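Local coordinates for conserved hypothetical protein (Streptococcus pneumoniae, PDB 4QDY) that is of unknown function but carries two YbbR-like domains, rich in beta-strand, and is found as an assembly of two chains, at residues I20-N23 with F28-G31; V36-T41 with R57-T62; E80-P83 with T87-A90; L144-K149 with V178-V183. One frame throughout, in Å; residues are numbered along the deposited sequence.

In the fold
Contacts 1, 2 and 3 lie in the first YbbR-like domain and contact 4 in the second. Contact 2 is fully buried, joining strand 35-42 to strand 60-64 and the loop before it by hydrocarbon alone, whereas contact 3, about 5 Å away centre to centre, is a small surface patch; L40 and A88 pack where the two meet, and strands 35-42 and 87-113 are sheet neighbours. Contact 1 is partly buried and adds a tyrosine ring and a water to its aliphatic groups. Contact 4, also partly buried, sets an arginine against a leucine. Contacts 1 and 4 touch through F28, S30 and residues P181-V183, and both meet the second subunit.

Contact 1: I20-N23 with F28-G31; sequences IRYN and FISG
Y22 and I29 meet face to methyl in the first YbbR-like domain, where strands 9-21 and 27-30 belong to one mixed sheet without pairing directly with each other. I29 CD1 sits over one face of the Y22 ring, 3.7 Å from the ring centroid and 21° off its normal, a CH-pi contact. The methyl is displaced toward the rim, and its nearest ring atom is Y22 CE1, 3.5 Å from I29 CD1. I29 CG1 and CG2 also approach the ring, on its CZ and CD2-CE2 side, so the whole branched end of the isoleucine leans on the aromatic group. The carbonyl I20 O lies in the ring plane at the edge of Y22. I20 meets the same methyl tip to tip, its CG2 lying 3.9 Å from I29 CD1. With chi1 of 63°, I29 CG1 stands between its backbone N and carbonyl carbon, and the extended chi2 then carries CD1 across to both partners.

Farther out, I20 packs on I95, A63 and L65, and I29 on V97 and I99; I95, V97 and I99 are on strand 87-113, A63 on strand 60-64. In the second subunit, E35 OE2 bonds to I20 N and N15 ND2 to Y22 O, tying this region to the dimer partner. At the far end of the ring a water lies 3.1 Å from Y22 OH and receives a weak bond from I29 N, at 3.4 Å.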
loop_
_atom_site.group_PDB
_atom_site.type_symbol
_atom_site.label_atom_id
_atom_site.label_comp_id
_atom_site.label_asym_id
_atom_site.label_seq_id
_atom_site.Cartn_x
_atom_site.Cartn_y
_atom_site.Cartn_z
ATOM N N ILE A 20 -1.049 2.753 10.550
ATOM C CA ILE A 20 -1.637 1.466 10.905
ATOM C C ILE A 20 -0.834 0.811 12.029
ATOM O O ILE A 20 0.357 0.547 11.865
ATOM C CB ILE A 20 -1.713 0.542 9.658
ATOM C CG1 ILE A 20 -2.553 1.201 8.539
ATOM C CG2 ILE A 20 -2.272 -0.835 10.038
ATOM C CD1 ILE A 20 -2.571 0.502 7.230
ATOM N N ARG A 21 -1.509 0.525 13.156
ATOM C CA ARG A 21 -0.923 -0.150 14.310
ATOM C C ARG A 21 -1.229 -1.649 14.216
ATOM O O ARG A 21 -2.399 -2.039 14.124
ATOM C CB ARG A 21 -1.431 0.452 15.638
ATOM C CG ARG A 21 -0.869 -0.244 16.879
ATOM C CD ARG A 21 -1.341 0.383 18.176
ATOM N NE ARG A 21 -0.901 -0.394 19.338
ATOM C CZ ARG A 21 0.255 -0.220 19.975
ATOM N NH1 ARG A 21 1.109 0.714 19.572
ATOM N NH2 ARG A 21 0.566 -0.982 21.015
ATOM N N TYR A 22 -0.162 -2.477 14.216
ATOM C CA TYR A 22 -0.211 -3.939 14.133
ATOM C C TYR A 22 1.171 -4.534 14.415
ATOM O O TYR A 22 2.185 -3.855 14.220
ATOM C CB TYR A 22 -0.722 -4.401 12.744
ATOM C CG TYR A 22 0.280 -4.267 11.616
ATOM C CD1 TYR A 22 0.586 -3.023 11.071
ATOM C CD2 TYR A 22 0.861 -5.393 11.039
ATOM C CE1 TYR A 22 1.509 -2.896 10.034
ATOM C CE2 TYR A 22 1.763 -5.279 9.982
ATOM C CZ TYR A 22 2.086 -4.029 9.484
ATOM O OH TYR A 22 2.972 -3.920 8.438
ATOM N N ASN A 23 1.216 -5.812 14.837
ATOM C CA ASN A 23 2.475 -6.504 15.092
ATOM C C ASN A 23 3.051 -6.953 13.746
ATOM O O ASN A 23 2.663 -7.996 13.211
ATOM C CB ASN A 23 2.272 -7.675 16.068
ATOM C CG ASN A 23 3.536 -8.366 16.535
ATOM O OD1 ASN A 23 4.650 -8.146 16.038
ATOM N ND2 ASN A 23 3.383 -9.233 17.520
ATOM N N PHE A 28 1.609 -10.085 8.400
ATOM C CA PHE A 28 1.864 -9.404 7.130
ATOM C C PHE A 28 0.533 -8.875 6.609
ATOM O O PHE A 28 -0.443 -9.628 6.582
ATOM C CB PHE A 28 2.558 -10.333 6.114
ATOM C CG PHE A 28 2.951 -9.651 4.823
ATOM C CD1 PHE A 28 4.185 -9.025 4.696
ATOM C CD2 PHE A 28 2.091 -9.643 3.730
ATOM C CE1 PHE A 28 4.546 -8.391 3.503
ATOM C CE2 PHE A 28 2.453 -9.006 2.539
ATOM C CZ PHE A 28 3.678 -8.385 2.434
ATOM N N ILE A 29 0.470 -7.586 6.234
ATOM C CA ILE A 29 -0.790 -6.989 5.777
ATOM C C ILE A 29 -0.646 -6.437 4.338
ATOM O O ILE A 29 0.444 -6.029 3.928
ATOM C CB ILE A 29 -1.299 -5.881 6.747
ATOM C CG1 ILE A 29 -0.332 -4.670 6.841
ATOM C CG2 ILE A 29 -1.632 -6.474 8.133
ATOM C CD1 ILE A 29 -0.909 -3.429 7.527
ATOM N N SER A 30 -1.772 -6.443 3.585
ATOM C CA SER A 30 -1.895 -5.971 2.196
ATOM C C SER A 30 -3.371 -5.789 1.791
ATOM O O SER A 30 -4.270 -6.160 2.550
ATOM C CB SER A 30 -1.217 -6.952 1.237
ATOM O OG SER A 30 -1.845 -8.225 1.258
ATOM N N GLY A 31 -3.593 -5.237 0.595
ATOM C CA GLY A 31 -4.922 -5.065 0.015
ATOM C C GLY A 31 -5.653 -3.762 0.275
ATOM O O GLY A 31 -6.882 -3.721 0.162
HETATM O O HOH W 1 3.391 -5.840 6.074
#

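Contact 2: V36-T41 with R57-T62; sequences VSVVLT and RKFKVT
F59 and V38 approach from opposite directions across the interior of the first YbbR-like domain. The touching parts, CA 36 to 40 and CA 59 to 61, run 144° apart and share no hydrogen bond; side chains, not backbone bonds, join two strands, 35-42 and 60-64, that both pair with strand 9-21. From F59 CB, chi1 of 82° places CG between the backbone N and the carbonyl carbon and sends the ring toward strand 35-42. On one side of the ring CE2 comes to 4.2 Å from L40 CD1, a slanting approach. On the other side CE1 lies 3.6 Å from V38 CG2, and V38 CG1 is a little farther off. At the tip, CZ reaches V38 CB at 3.9 Å, so CB and both methyls of V38 all lie near that end of the ring, obliquely to it. R57 CD, from the same segment, lies over one face, 3.6 Å above the plane and offset toward the rim.

Two residues along each chain, V61 CG1 and V36 CG2 meet tip to tip at 3.8 Å. Outside the two segments, L82 packs on both F59 and L40, while E51 OE2 of helix 45-52 accepts hydrogen bonds from K58 N and F59 N, which helps to position the ring's backbone. Every contact across the interface is between hydrocarbon groups, and all five residues that touch are buried, as expected of a hydrophobic core.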
loop_
_atom_site.group_PDB
_atom_site.type_symbol
_atom_site.label_atom_id
_atom_site.label_comp_id
_atom_site.label_asym_id
_atom_site.label_seq_id
_atom_site.Cartn_x
_atom_site.Cartn_y
_atom_site.Cartn_z
ATOM N N VAL A 36 -4.767 8.268 1.806
ATOM C CA VAL A 36 -6.166 8.702 1.727
ATOM C C VAL A 36 -6.235 10.225 1.533
ATOM O O VAL A 36 -5.211 10.910 1.555
ATOM C CB VAL A 36 -6.989 8.275 2.984
ATOM C CG1 VAL A 36 -7.151 6.763 3.067
ATOM C CG2 VAL A 36 -6.403 8.842 4.278
ATOM N N SER A 37 -7.456 10.742 1.353
ATOM C CA SER A 37 -7.748 12.170 1.274
ATOM C C SER A 37 -8.583 12.556 2.485
ATOM O O SER A 37 -9.390 11.750 2.948
ATOM C CB SER A 37 -8.442 12.535 -0.035
ATOM O OG SER A 37 -7.555 12.382 -1.131
ATOM N N VAL A 38 -8.349 13.747 3.046
ATOM C CA VAL A 38 -9.077 14.192 4.234
ATOM C C VAL A 38 -9.805 15.492 3.894
ATOM O O VAL A 38 -9.174 16.474 3.494
ATOM C CB VAL A 38 -8.149 14.345 5.478
ATOM C CG1 VAL A 38 -8.917 14.873 6.687
ATOM C CG2 VAL A 38 -7.471 13.022 5.823
ATOM N N VAL A 39 -11.137 15.485 4.051
ATOM C CA VAL A 39 -11.965 16.659 3.792
ATOM C C VAL A 39 -12.015 17.478 5.084
ATOM O O VAL A 39 -12.589 17.027 6.078
ATOM C CB VAL A 39 -13.384 16.297 3.261
ATOM C CG1 VAL A 39 -14.169 17.553 2.892
ATOM C CG2 VAL A 39 -13.310 15.348 2.066
ATOM N N LEU A 40 -11.379 18.657 5.081
ATOM C CA LEU A 40 -11.373 19.541 6.247
ATOM C C LEU A 40 -12.412 20.649 6.076
ATOM O O LEU A 40 -12.590 21.147 4.967
ATOM C CB LEU A 40 -9.981 20.152 6.500
ATOM C CG LEU A 40 -8.810 19.225 6.839
ATOM C CD1 LEU A 40 -7.551 20.030 7.060
ATOM C CD2 LEU A 40 -9.073 18.421 8.097
ATOM N N THR A 41 -13.111 21.018 7.169
ATOM C CA THR A 41 -14.133 22.073 7.164
ATOM C C THR A 41 -13.987 22.915 8.443
ATOM O O THR A 41 -13.861 22.366 9.540
ATOM C CB THR A 41 -15.554 21.472 7.023
ATOM O OG1 THR A 41 -15.588 20.542 5.936
ATOM C CG2 THR A 41 -16.633 22.537 6.818
ATOM N N ARG A 57 1.279 20.476 9.736
ATOM C CA ARG A 57 0.131 19.589 9.962
ATOM C C ARG A 57 0.235 18.914 11.333
ATOM O O ARG A 57 1.292 18.380 11.682
ATOM C CB ARG A 57 0.038 18.533 8.851
ATOM C CG ARG A 57 -1.239 17.691 8.871
ATOM C CD ARG A 57 -1.248 16.680 7.742
ATOM N NE ARG A 57 -1.107 17.334 6.442
ATOM C CZ ARG A 57 -0.979 16.697 5.285
ATOM N NH1 ARG A 57 -0.975 15.370 5.246
ATOM N NH2 ARG A 57 -0.840 17.380 4.158
ATOM N N LYS A 58 -0.871 18.930 12.096
ATOM C CA LYS A 58 -0.939 18.329 13.427
ATOM C C LYS A 58 -1.797 17.053 13.436
ATOM O O LYS A 58 -1.544 16.181 14.269
ATOM C CB LYS A 58 -1.506 19.335 14.437
ATOM N N PHE A 59 -2.800 16.938 12.530
ATOM C CA PHE A 59 -3.694 15.779 12.502
ATOM C C PHE A 59 -2.988 14.567 11.883
ATOM O O PHE A 59 -2.029 14.715 11.125
ATOM C CB PHE A 59 -5.017 16.066 11.746
ATOM C CG PHE A 59 -5.013 15.959 10.235
ATOM C CD1 PHE A 59 -5.255 14.742 9.607
ATOM C CD2 PHE A 59 -4.854 17.087 9.443
ATOM C CE1 PHE A 59 -5.258 14.643 8.214
ATOM C CE2 PHE A 59 -4.883 16.992 8.047
ATOM C CZ PHE A 59 -5.081 15.770 7.443
ATOM N N LYS A 60 -3.506 13.371 12.193
ATOM C CA LYS A 60 -3.011 12.094 11.694
ATOM C C LYS A 60 -4.166 11.116 11.523
ATOM O O LYS A 60 -5.079 11.098 12.353
ATOM C CB LYS A 60 -1.949 11.521 12.647
ATOM N N VAL A 61 -4.146 10.320 10.440
ATOM C CA VAL A 61 -5.186 9.319 10.214
ATOM C C VAL A 61 -4.583 7.969 10.651
ATOM O O VAL A 61 -3.489 7.600 10.216
ATOM C CB VAL A 61 -5.785 9.308 8.778
ATOM C CG1 VAL A 61 -4.728 9.106 7.702
ATOM C CG2 VAL A 61 -6.903 8.278 8.645
ATOM N N THR A 62 -5.271 7.284 11.577
ATOM C CA THR A 62 -4.797 6.020 12.140
ATOM C C THR A 62 -5.810 4.883 11.951
ATOM O O THR A 62 -6.988 5.119 11.690
ATOM C CB THR A 62 -4.486 6.174 13.649
ATOM O OG1 THR A 62 -5.671 6.540 14.357
ATOM C CG2 THR A 62 -3.373 7.177 13.931
#

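Contact 3: E80-P83 with T87-A90; sequences EDLP and TAVA
L82 and A88 have their CA atoms 7.7 Å apart where the chain, leaving strand 71-80, loops back into its antiparallel neighbour, strand 87-113; at D81 the backbone takes a left-handed helical conformation before L82. The contact lies at this hairpin-like connection in the first YbbR-like domain. L82 bends its fork over the alanine: CD2 is 3.7 Å from A88 CB and CD1 is 3.9 Å from the same atom, so the alanine methyl sits against both branches at once. CG lies anti to the backbone N of L82 (chi1 179°), which carries the fork across the gap, and chi2 of 78° turns the two methyls so that each meets A88. The CD2 branch also rests on the peptide link ahead of the alanine, 3.8 Å from A88 N and 4.2 Å from T87 C.

Beyond the pair, L40 and V38 of strand 35-42 both pack on A88, which joins this surface contact to the hydrophobic interior. Backbone hydrogen bonds of T87 with T41 and of V89 with V39 hold the alanine's strand in place, and E80 with K60 holds the start of the loop. No hydrogen bond crosses between the two segments: one forked side chain rests over one methyl and its backbone, and between these two segments the contact is van der Waals only.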
loop_
_atom_site.group_PDB
_atom_site.type_symbol
_atom_site.label_atom_id
_atom_site.label_comp_id
_atom_site.label_asym_id
_atom_site.label_seq_id
_atom_site.Cartn_x
_atom_site.Cartn_y
_atom_site.Cartn_z
ATOM N N GLU A 80 -6.797 11.662 14.547
ATOM C CA GLU A 80 -6.232 12.026 15.847
ATOM C C GLU A 80 -5.479 13.353 15.766
ATOM O O GLU A 80 -4.950 13.692 14.708
ATOM C CB GLU A 80 -5.293 10.924 16.370
ATOM C CG GLU A 80 -5.977 9.590 16.636
ATOM C CD GLU A 80 -5.109 8.478 17.196
ATOM O OE1 GLU A 80 -3.969 8.757 17.638
ATOM O OE2 GLU A 80 -5.592 7.324 17.233
ATOM N N ASP A 81 -5.445 14.096 16.895
ATOM C CA ASP A 81 -4.766 15.383 17.110
ATOM C C ASP A 81 -5.258 16.480 16.124
ATOM O O ASP A 81 -4.484 17.380 15.775
ATOM C CB ASP A 81 -3.234 15.226 16.990
ATOM C CG ASP A 81 -2.602 14.270 17.988
ATOM O OD1 ASP A 81 -3.068 14.227 19.152
ATOM O OD2 ASP A 81 -1.589 13.631 17.633
ATOM N N LEU A 82 -6.547 16.438 15.727
ATOM C CA LEU A 82 -7.130 17.465 14.858
ATOM C C LEU A 82 -7.390 18.739 15.677
ATOM O O LEU A 82 -8.044 18.651 16.723
ATOM C CB LEU A 82 -8.431 16.977 14.178
ATOM C CG LEU A 82 -9.146 17.984 13.246
ATOM C CD1 LEU A 82 -8.453 18.090 11.889
ATOM C CD2 LEU A 82 -10.581 17.582 13.025
ATOM N N PRO A 83 -6.903 19.925 15.228
ATOM C CA PRO A 83 -7.138 21.158 16.007
ATOM C C PRO A 83 -8.619 21.513 16.106
ATOM O O PRO A 83 -9.402 21.196 15.209
ATOM C CB PRO A 83 -6.375 22.236 15.230
ATOM C CG PRO A 83 -6.152 21.675 13.887
ATOM C CD PRO A 83 -6.090 20.193 14.025
ATOM N N THR A 87 -13.504 20.139 11.298
ATOM C CA THR A 87 -14.199 18.880 11.025
ATOM C C THR A 87 -13.382 18.129 9.969
ATOM O O THR A 87 -13.023 18.724 8.952
ATOM C CB THR A 87 -15.653 19.170 10.593
ATOM O OG1 THR A 87 -16.324 19.842 11.657
ATOM C CG2 THR A 87 -16.430 17.909 10.218
ATOM N N ALA A 88 -13.071 16.840 10.215
ATOM C CA ALA A 88 -12.284 16.029 9.282
ATOM C C ALA A 88 -12.971 14.712 8.968
ATOM O O ALA A 88 -13.402 14.000 9.881
ATOM C CB ALA A 88 -10.904 15.757 9.854
ATOM N N VAL A 89 -13.079 14.390 7.668
ATOM C CA VAL A 89 -13.672 13.138 7.197
ATOM C C VAL A 89 -12.703 12.532 6.182
ATOM O O VAL A 89 -12.418 13.155 5.155
ATOM C CB VAL A 89 -15.116 13.279 6.623
ATOM C CG1 VAL A 89 -15.680 11.915 6.233
ATOM C CG2 VAL A 89 -16.057 13.963 7.612
ATOM N N ALA A 90 -12.180 11.331 6.491
ATOM C CA ALA A 90 -11.251 10.600 5.631
ATOM C C ALA A 90 -11.981 10.005 4.430
ATOM O O ALA A 90 -13.135 9.589 4.554
ATOM C CB ALA A 90 -10.557 9.505 6.421
#

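Contact 4: L144-K149 with V178-V183; sequences LDRIDK and VVLPAV
R146 and I147 both cross L180 obliquely: I147 meets its CD1 branch, while R146 meets CD1 with its CB and backbone and CD2 with its head. In the second YbbR-like domain this closes the loop after strand 164-173 against the residues that follow helix 141-145. The CD1 branch of L180 lies 3.8 Å from I147 CG1 and also touches the backbone of the other segment, 3.6 Å from R146 O. The CD2 branch points to the arginine head, with R146 NH2 3.5 Å away and CZ at 4.1 Å. The methyl meets the guanidinium obliquely. The R146 chain bends at chi2 (-138°) and chi3 (-56°), so that CB, NE, CZ and NH2 all lie near the leucine, CB being 4.1 Å from L180 CD1. The aliphatic stem and the charged end therefore pack together against the buried L180, and NH1 forms a long, weak ion pair with D174 OD2.

R146 also packs on V178 of the second subunit, and V178 on R146 of that subunit, so the contact also borders the dimer partner. Within the chain, I147, just beyond helix 141-145, rests on I137 of strand 135-138 and K107 of strand 87-113. D148 and K149 then form a classic beta bulge opposite I173 as strand 149-153 begins beside strand 164-173, while L180 is tied by its backbone to A172 and the loop runs on into strand 183-196.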
loop_
_atom_site.group_PDB
_atom_site.type_symbol
_atom_site.label_atom_id
_atom_site.label_comp_id
_atom_site.label_asym_id
_atom_site.label_seq_id
_atom_site.Cartn_x
_atom_site.Cartn_y
_atom_site.Cartn_z
ATOM N N LEU A 144 2.776 -16.393 -0.839
ATOM C CA LEU A 144 4.149 -16.917 -0.873
ATOM C C LEU A 144 4.205 -18.212 -1.706
ATOM O O LEU A 144 5.140 -18.394 -2.488
ATOM C CB LEU A 144 4.669 -17.162 0.557
ATOM C CG LEU A 144 6.185 -17.193 0.779
ATOM C CD1 LEU A 144 6.793 -15.797 0.641
ATOM C CD2 LEU A 144 6.502 -17.681 2.173
ATOM N N ASP A 145 3.176 -19.081 -1.564
ATOM C CA ASP A 145 3.031 -20.335 -2.314
ATOM C C ASP A 145 2.785 -20.075 -3.801
ATOM O O ASP A 145 3.151 -20.903 -4.635
ATOM C CB ASP A 145 1.872 -21.182 -1.748
ATOM C CG ASP A 145 2.087 -21.760 -0.359
ATOM O OD1 ASP A 145 3.227 -22.189 -0.061
ATOM O OD2 ASP A 145 1.091 -21.903 0.380
ATOM N N ARG A 146 2.161 -18.928 -4.124
ATOM C CA ARG A 146 1.810 -18.521 -5.485
ATOM C C ARG A 146 2.983 -17.881 -6.246
ATOM O O ARG A 146 2.822 -17.568 -7.426
ATOM C CB ARG A 146 0.649 -17.522 -5.467
ATOM C CG ARG A 146 -0.670 -18.083 -4.955
ATOM C CD ARG A 146 -1.807 -17.587 -5.819
ATOM N NE ARG A 146 -1.857 -16.126 -5.884
ATOM C CZ ARG A 146 -2.604 -15.445 -6.744
ATOM N NH1 ARG A 146 -3.350 -16.082 -7.639
ATOM N NH2 ARG A 146 -2.591 -14.118 -6.735
ATOM N N ILE A 147 4.144 -17.683 -5.595
ATOM C CA ILE A 147 5.307 -17.082 -6.251
ATOM C C ILE A 147 5.929 -18.119 -7.195
ATOM O O ILE A 147 6.236 -19.241 -6.783
ATOM C CB ILE A 147 6.345 -16.525 -5.240
ATOM C CG1 ILE A 147 5.685 -15.511 -4.274
ATOM C CG2 ILE A 147 7.534 -15.887 -5.982
ATOM C CD1 ILE A 147 6.530 -15.046 -3.123
ATOM N N ASP A 148 6.089 -17.727 -8.468
ATOM C CA ASP A 148 6.672 -18.547 -9.521
ATOM C C ASP A 148 8.112 -18.104 -9.800
ATOM O O ASP A 148 9.031 -18.924 -9.728
ATOM C CB ASP A 148 5.815 -18.455 -10.794
ATOM C CG ASP A 148 6.303 -19.288 -11.960
ATOM O OD1 ASP A 148 6.632 -20.471 -11.745
ATOM O OD2 ASP A 148 6.273 -18.784 -13.101
ATOM N N LYS A 149 8.301 -16.806 -10.128
ATOM C CA LYS A 149 9.603 -16.222 -10.451
ATOM C C LYS A 149 9.787 -14.830 -9.848
ATOM O O LYS A 149 8.820 -14.086 -9.666
ATOM C CB LYS A 149 9.794 -16.118 -11.980
ATOM C CG LYS A 149 9.907 -17.447 -12.717
ATOM N N VAL A 178 1.574 -11.915 -12.652
ATOM C CA VAL A 178 0.969 -10.909 -11.771
ATOM C C VAL A 178 1.934 -10.583 -10.624
ATOM O O VAL A 178 2.377 -11.496 -9.930
ATOM C CB VAL A 178 -0.409 -11.381 -11.219
ATOM C CG1 VAL A 178 -1.068 -10.298 -10.367
ATOM C CG2 VAL A 178 -1.342 -11.820 -12.341
ATOM N N VAL A 179 2.220 -9.281 -10.410
ATOM C CA VAL A 179 3.080 -8.789 -9.322
ATOM C C VAL A 179 2.309 -8.997 -8.009
ATOM O O VAL A 179 1.235 -8.420 -7.817
ATOM C CB VAL A 179 3.531 -7.315 -9.539
ATOM C CG1 VAL A 179 4.386 -6.817 -8.377
ATOM C CG2 VAL A 179 4.286 -7.162 -10.857
ATOM N N LEU A 180 2.835 -9.872 -7.146
ATOM C CA LEU A 180 2.205 -10.278 -5.890
ATOM C C LEU A 180 2.612 -9.374 -4.708
ATOM O O LEU A 180 3.751 -8.898 -4.683
ATOM C CB LEU A 180 2.589 -11.740 -5.575
ATOM C CG LEU A 180 2.180 -12.811 -6.604
ATOM C CD1 LEU A 180 2.818 -14.132 -6.290
ATOM C CD2 LEU A 180 0.667 -12.971 -6.692
ATOM N N PRO A 181 1.700 -9.147 -3.715
ATOM C CA PRO A 181 2.067 -8.305 -2.558
ATOM C C PRO A 181 3.063 -9.032 -1.646
ATOM O O PRO A 181 2.695 -9.894 -0.841
ATOM C CB PRO A 181 0.729 -8.035 -1.864
ATOM C CG PRO A 181 -0.156 -9.141 -2.278
ATOM C CD PRO A 181 0.309 -9.640 -3.609
ATOM N N ALA A 182 4.350 -8.696 -1.820
ATOM C CA ALA A 182 5.463 -9.291 -1.092
ATOM C C ALA A 182 6.633 -8.315 -0.963
ATOM O O ALA A 182 6.836 -7.474 -1.842
ATOM C CB ALA A 182 5.917 -10.551 -1.807
ATOM N N VAL A 183 7.405 -8.439 0.133
ATOM C CA VAL A 183 8.579 -7.611 0.430
ATOM C C VAL A 183 9.828 -8.444 0.115
ATOM O O VAL A 183 10.032 -9.498 0.718
ATOM C CB VAL A 183 8.560 -7.092 1.895
ATOM C CG1 VAL A 183 9.781 -6.226 2.192
ATOM C CG2 VAL A 183 7.279 -6.321 2.191
#